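Local structure of Endoglucanase(Endo-1,4-beta-glucanase)protein (Pseudomonas stutzeri, 6R2J) at residues A[6-16]-A[310-321]. The protein probably hydrolyses beta-1,4-glycosidic bonds of cellulose-like glucans as a family 5 endoglucanase, and binds cellobiose. Residues are numbered along the deposited sequence; the frame is centred on the assembly and turned at random.
Sequences NDEGGLALHGV and MRKHLANDCTAI
The backbones of Gly10 and Asp317 draw together to a CA–CA distance of 4.0 Å, which suits a glycine, since any CB on Gly10 would strike Asn316 O; Gly10 CA makes CH...O contacts to the carbonyls of Asn316 and Cys318. The carboxamide of Asn316 reads the backbone of Leu11 at both ends: OD1 accepts from Leu11 N at 3.0 Å, ND2 donates to Leu11 O at 2.8 Å, in the carbonyl plane and on a lone pair. With CG set between its own N and C (chi1 68°), Asn316 also forms an Asx turn, OD1 accepting from Cys318 N at 2.8 Å. Replacement by alanine would probably leave Leu11 N and O and Cys318 N without these partners, the turn free to shift. In this TIM barrel the contact ties the lead-in to the first strand, 14-18, to the tail after helix 305-311, which the Cys318–Cys277 disulfide pins just after helix 260-276. Ile321 CD1 touches both Leu11 CD1 (3.7 Å) and Leu13 CD2 (3.8 Å), the forked, buried leucines giving it an apolar surface. His14, held by Ser280 and Asn274, presents CD2 edge-on to His313 O at 3.5 Å, and its CB rests against Leu314 CD2.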
ATOM      1  N   ASN A   6      10.692  13.065  -8.824  1.00 13.87           N
ATOM      2  CA  ASN A   6      10.720  12.931 -10.269  1.00 16.29           C
ATOM      3  C   ASN A   6      11.916  13.692 -10.837  1.00 17.20           C
ATOM      4  O   ASN A   6      12.394  14.664 -10.255  1.00 17.38           O
ATOM      5  CB  ASN A   6       9.441  13.493 -10.887  1.00 17.35           C
ATOM      6  CG  ASN A   6       8.237  12.670 -10.585  1.00 17.40           C
ATOM      7  OD1 ASN A   6       8.318  11.524 -10.142  1.00 17.80           O
ATOM      8  ND2 ASN A   6       7.097  13.258 -10.822  1.00 18.72           N
ATOM      9  N   ASP A   7      12.356  13.275 -12.019  1.00 19.98           N
ATOM     10  CA  ASP A   7      13.538  13.894 -12.638  1.00 26.03           C
ATOM     11  C   ASP A   7      13.317  15.376 -12.977  1.00 25.65           C
ATOM     12  O   ASP A   7      14.155  16.233 -12.665  1.00 26.37           O
ATOM     13  CB  ASP A   7      13.942  13.083 -13.877  1.00 29.70           C
ATOM     14  CG  ASP A   7      14.529  11.722 -13.509  1.00 33.83           C
ATOM     15  OD1 ASP A   7      14.814  11.543 -12.304  1.00 35.09           O
ATOM     16  OD2 ASP A   7      14.693  10.842 -14.390  1.00 35.87           O
ATOM     17  N   GLU A   8      12.211  15.699 -13.625  1.00 25.89           N
ATOM     18  CA  GLU A   8      11.958  17.073 -14.029  1.00 26.54           C
ATOM     19  C   GLU A   8      11.319  17.888 -12.926  1.00 22.96           C
ATOM     20  O   GLU A   8      10.744  18.936 -13.223  1.00 23.79           O
ATOM     21  CB  GLU A   8      11.074  17.112 -15.281  1.00 30.82           C
ATOM     22  CG  GLU A   8      11.589  16.230 -16.428  1.00 34.16           C
ATOM     23  CD  GLU A   8      13.053  16.504 -16.786  1.00 37.09           C
ATOM     24  OE1 GLU A   8      13.778  15.525 -17.042  1.00 38.75           O
ATOM     25  OE2 GLU A   8      13.500  17.680 -16.818  1.00 38.12           O
ATOM     26  N   GLY A   9      11.377  17.430 -11.682  1.00 19.51           N
ATOM     27  CA  GLY A   9      10.811  18.181 -10.586  1.00 16.90           C
ATOM     28  C   GLY A   9       9.526  17.558 -10.066  1.00 15.27           C
ATOM     29  O   GLY A   9       8.879  16.748 -10.725  1.00 16.24           O
ATOM     30  N   GLY A  10       9.157  17.943  -8.862  1.00 13.02           N
ATOM     31  CA  GLY A  10       8.021  17.337  -8.195  1.00 13.86           C
ATOM     32  C   GLY A  10       8.383  16.048  -7.471  1.00 13.20           C
ATOM     33  O   GLY A  10       9.568  15.638  -7.379  1.00 13.92           O
ATOM     34  N   LEU A  11       7.340  15.391  -6.944  1.00 12.01           N
ATOM     35  CA  LEU A  11       7.512  14.136  -6.225  1.00 11.47           C
ATOM     36  C   LEU A  11       6.989  12.961  -7.042  1.00 10.03           C
ATOM     37  O   LEU A  11       6.115  13.129  -7.895  1.00  9.19           O
ATOM     38  CB  LEU A  11       6.801  14.167  -4.877  1.00 11.94           C
ATOM     39  CG  LEU A  11       7.183  15.333  -3.967  1.00 14.55           C
ATOM     40  CD1 LEU A  11       6.407  15.201  -2.649  1.00 14.89           C
ATOM     41  CD2 LEU A  11       8.665  15.365  -3.713  1.00 18.06           C
ATOM     42  N   ALA A  12       7.566  11.772  -6.793  1.00 10.00           N
ATOM     43  CA  ALA A  12       7.036  10.510  -7.329  1.00  8.97           C
ATOM     44  C   ALA A  12       5.837  10.144  -6.465  1.00  9.36           C
ATOM     45  O   ALA A  12       5.968   9.451  -5.457  1.00  9.03           O
ATOM     46  CB  ALA A  12       8.071   9.393  -7.326  1.00  8.89           C
ATOM     47  N   LEU A  13       4.649  10.636  -6.859  1.00  9.72           N
ATOM     48  CA  LEU A  13       3.441  10.466  -6.071  1.00  8.97           C
ATOM     49  C   LEU A  13       2.706   9.183  -6.426  1.00  8.79           C
ATOM     50  O   LEU A  13       2.184   8.510  -5.533  1.00  8.38           O
ATOM     51  CB  LEU A  13       2.489  11.637  -6.310  1.00  9.38           C
ATOM     52  CG  LEU A  13       2.821  13.022  -5.760  1.00  9.75           C
ATOM     53  CD1 LEU A  13       1.652  13.979  -6.142  1.00 10.35           C
ATOM     54  CD2 LEU A  13       3.031  13.037  -4.234  1.00 11.62           C
ATOM     55  N   HIS A  14       2.653   8.831  -7.711  1.00  8.50           N
ATOM     56  CA  HIS A  14       1.742   7.803  -8.202  1.00  9.44           C
ATOM     57  C   HIS A  14       2.513   6.579  -8.648  1.00 10.26           C
ATOM     58  O   HIS A  14       3.273   6.616  -9.631  1.00 11.20           O
ATOM     59  CB  HIS A  14       0.856   8.358  -9.304  1.00 10.82           C
ATOM     60  CG  HIS A  14       0.033   9.512  -8.843  1.00 10.75           C
ATOM     61  ND1 HIS A  14      -0.751   9.444  -7.714  1.00 10.09           N
ATOM     62  CD2 HIS A  14      -0.062  10.783  -9.291  1.00 10.74           C
ATOM     63  CE1 HIS A  14      -1.323  10.616  -7.507  1.00  9.88           C
ATOM     64  NE2 HIS A  14      -0.935  11.439  -8.461  1.00 10.53           N
ATOM     65  N   GLY A  15       2.327   5.509  -7.885  1.00 10.05           N
ATOM     66  CA  GLY A  15       3.111   4.321  -8.044  1.00 10.39           C
ATOM     67  C   GLY A  15       2.215   3.146  -8.265  1.00  8.44           C
ATOM     68  O   GLY A  15       1.066   3.325  -8.698  1.00  8.09           O
ATOM     69  N   VAL A  16       2.738   1.952  -7.948  1.00  6.81           N
ATOM     70  CA  VAL A  16       2.083   0.697  -8.269  1.00  6.70           C
ATOM     71  C   VAL A  16       2.291  -0.286  -7.137  1.00  7.33           C
ATOM     72  O   VAL A  16       3.371  -0.368  -6.559  1.00  8.20           O
ATOM     73  CB  VAL A  16       2.633   0.083  -9.578  1.00  9.08           C
ATOM     74  CG1 VAL A  16       2.231   0.918 -10.823  1.00 10.49           C
ATOM     75  CG2 VAL A  16       4.139  -0.088  -9.500  1.00 10.22           C
ATOM     76  N   MET A 310      -2.384   6.482 -16.579  1.00 16.55           N
ATOM     77  CA  MET A 310      -1.598   7.030 -15.482  1.00 16.74           C
ATOM     78  C   MET A 310      -0.659   8.121 -15.973  1.00 14.29           C
ATOM     79  O   MET A 310      -0.401   9.090 -15.257  1.00 13.06           O
ATOM     80  CB  MET A 310      -0.777   5.916 -14.827  1.00 17.72           C
ATOM     81  CG  MET A 310      -1.502   5.027 -13.821  1.00 19.98           C
ATOM     82  SD  MET A 310      -0.246   4.020 -12.888  1.00 22.35           S
ATOM     83  CE  MET A 310       0.805   5.322 -12.292  1.00 20.38           C
ATOM     84  N   ARG A 311      -0.122   7.975 -17.181  1.00 15.19           N
ATOM     85  CA  ARG A 311       1.011   8.804 -17.583  1.00 17.49           C
ATOM     86  C   ARG A 311       0.701  10.301 -17.552  1.00 17.80           C
ATOM     87  O   ARG A 311       1.594  11.101 -17.225  1.00 17.21           O
ATOM     88  CB  ARG A 311       1.540   8.356 -18.945  1.00 20.88           C
ATOM     89  CG  ARG A 311       2.301   7.049 -18.865  1.00 23.14           C
ATOM     90  CD  ARG A 311       3.233   6.883 -20.031  1.00 25.37           C
ATOM     91  NE  ARG A 311       2.505   6.747 -21.294  1.00 26.58           N
ATOM     92  CZ  ARG A 311       2.411   5.622 -21.992  1.00 25.68           C
ATOM     93  NH1 ARG A 311       2.993   4.523 -21.521  1.00 24.62           N
ATOM     94  NH2 ARG A 311       1.770   5.611 -23.171  1.00 26.38           N
ATOM     95  N   LYS A 312      -0.530  10.711 -17.897  1.00 18.41           N
ATOM     96  CA  LYS A 312      -0.813  12.142 -17.897  1.00 18.70           C
ATOM     97  C   LYS A 312      -0.685  12.750 -16.512  1.00 18.44           C
ATOM     98  O   LYS A 312      -0.533  13.977 -16.403  1.00 20.32           O
ATOM     99  CB  LYS A 312      -2.184  12.452 -18.507  1.00 19.76           C
ATOM    100  CG  LYS A 312      -3.361  12.377 -17.564  1.00 19.15           C
ATOM    101  CD  LYS A 312      -4.701  12.753 -18.250  1.00 18.80           C
ATOM    102  CE  LYS A 312      -5.034  11.852 -19.477  1.00 18.00           C
ATOM    103  NZ  LYS A 312      -5.080  10.341 -19.251  1.00 18.13           N
ATOM    104  N   HIS A 313      -0.713  11.918 -15.455  1.00 14.99           N
ATOM    105  CA  HIS A 313      -0.801  12.388 -14.074  1.00 12.74           C
ATOM    106  C   HIS A 313       0.497  12.324 -13.271  1.00 11.54           C
ATOM    107  O   HIS A 313       0.513  12.816 -12.143  1.00 12.60           O
ATOM    108  CB  HIS A 313      -1.894  11.631 -13.299  1.00 12.29           C
ATOM    109  CG  HIS A 313      -3.229  11.646 -13.971  1.00 12.83           C
ATOM    110  ND1 HIS A 313      -4.019  12.774 -14.043  1.00 14.30           N
ATOM    111  CD2 HIS A 313      -3.906  10.670 -14.621  1.00 13.13           C
ATOM    112  CE1 HIS A 313      -5.116  12.491 -14.724  1.00 14.94           C
ATOM    113  NE2 HIS A 313      -5.074  11.220 -15.079  1.00 14.34           N
ATOM    114  N   LEU A 314       1.584  11.788 -13.827  1.00 13.03           N
ATOM    115  CA  LEU A 314       2.840  11.656 -13.082  1.00 14.56           C
ATOM    116  C   LEU A 314       3.489  13.009 -12.754  1.00 15.15           C
ATOM    117  O   LEU A 314       4.005  13.197 -11.645  1.00 16.43           O
ATOM    118  CB  LEU A 314       3.798  10.758 -13.869  1.00 14.47           C
ATOM    119  CG  LEU A 314       3.181   9.379 -14.102  1.00 14.29           C
ATOM    120  CD1 LEU A 314       4.156   8.470 -14.871  1.00 15.07           C
ATOM    121  CD2 LEU A 314       2.770   8.726 -12.779  1.00 14.63           C
ATOM    122  N   ALA A 315       3.437  13.975 -13.666  1.00 14.07           N
ATOM    123  CA  ALA A 315       4.121  15.240 -13.430  1.00 14.07           C
ATOM    124  C   ALA A 315       3.445  16.050 -12.338  1.00 12.58           C
ATOM    125  O   ALA A 315       2.219  16.125 -12.256  1.00 13.33           O
ATOM    126  CB  ALA A 315       4.111  16.079 -14.709  1.00 15.65           C
ATOM    127  N   ASN A 316       4.261  16.679 -11.506  1.00 12.71           N
ATOM    128  CA  ASN A 316       3.771  17.646 -10.539  1.00 13.39           C
ATOM    129  C   ASN A 316       4.929  18.534 -10.101  1.00 15.19           C
ATOM    130  O   ASN A 316       6.079  18.343 -10.503  1.00 16.71           O
ATOM    131  CB  ASN A 316       3.101  16.940  -9.353  1.00 13.07           C
ATOM    132  CG  ASN A 316       4.081  16.163  -8.514  1.00 12.17           C
ATOM    133  OD1 ASN A 316       4.796  16.738  -7.700  1.00 13.17           O
ATOM    134  ND2 ASN A 316       4.135  14.857  -8.718  1.00 11.50           N
ATOM    135  N   ASP A 317       4.596  19.549  -9.310  1.00 17.28           N
ATOM    136  CA  ASP A 317       5.579  20.448  -8.717  1.00 18.82           C
ATOM    137  C   ASP A 317       5.411  20.486  -7.206  1.00 16.91           C
ATOM    138  O   ASP A 317       5.643  21.527  -6.583  1.00 17.29           O
ATOM    139  CB  ASP A 317       5.468  21.860  -9.306  1.00 21.05           C
ATOM    140  CG  ASP A 317       4.062  22.463  -9.134  1.00 24.23           C
ATOM    141  OD1 ASP A 317       3.246  21.888  -8.353  1.00 26.22           O
ATOM    142  OD2 ASP A 317       3.772  23.497  -9.795  1.00 24.54           O
ATOM    143  N   CYS A 318       4.987  19.364  -6.613  1.00 15.23           N
ATOM    144  CA  CYS A 318       4.849  19.253  -5.167  1.00 14.77           C
ATOM    145  C   CYS A 318       6.241  19.111  -4.548  1.00 15.03           C
ATOM    146  O   CYS A 318       7.126  18.426  -5.091  1.00 16.80           O
ATOM    147  CB  CYS A 318       4.085  17.969  -4.842  1.00 14.89           C
ATOM    148  SG  CYS A 318       2.446  17.903  -5.523  1.00 15.38           S
ATOM    149  N   THR A 319       6.424  19.722  -3.382  1.00 13.60           N
ATOM    150  CA  THR A 319       7.632  19.524  -2.595  1.00 14.19           C
ATOM    151  C   THR A 319       7.394  18.794  -1.276  1.00 14.81           C
ATOM    152  O   THR A 319       8.352  18.287  -0.681  1.00 16.69           O
ATOM    153  CB  THR A 319       8.335  20.870  -2.340  1.00 15.40           C
ATOM    154  OG1 THR A 319       7.385  21.888  -2.014  1.00 17.56           O
ATOM    155  CG2 THR A 319       9.095  21.320  -3.569  1.00 14.57           C
ATOM    156  N   ALA A 320       6.147  18.671  -0.832  1.00 15.06           N
ATOM    157  CA  ALA A 320       5.833  17.899   0.360  1.00 13.14           C
ATOM    158  C   ALA A 320       4.606  17.029   0.124  1.00 12.71           C
ATOM    159  O   ALA A 320       3.726  17.350  -0.682  1.00 14.37           O
ATOM    160  CB  ALA A 320       5.595  18.810   1.579  1.00 13.60           C
ATOM    161  N   ILE A 321       4.568  15.904   0.846  1.00 12.55           N
ATOM    162  CA  ILE A 321       3.391  15.046   0.856  1.00 14.01           C
ATOM    163  C   ILE A 321       2.251  15.798   1.522  1.00 14.36           C
ATOM    164  O   ILE A 321       2.431  16.407   2.589  1.00 14.21           O
ATOM    165  CB  ILE A 321       3.694  13.696   1.535  1.00 14.75           C
ATOM    166  CG1 ILE A 321       4.820  13.029   0.724  1.00 16.97           C
ATOM    167  CG2 ILE A 321       2.421  12.860   1.619  1.00 12.61           C
ATOM    168  CD1 ILE A 321       4.444  12.685  -0.750  1.00 18.94           C
TER
HETATM  169  O   HOH W   1       7.088  15.954 -12.123  1.00 16.36           O
HETATM  170  O   HOH W   2       7.841  19.523 -11.975  1.00 30.00           O
HETATM  171  O   HOH W   3       3.979  10.928  -9.899  1.00 10.49           O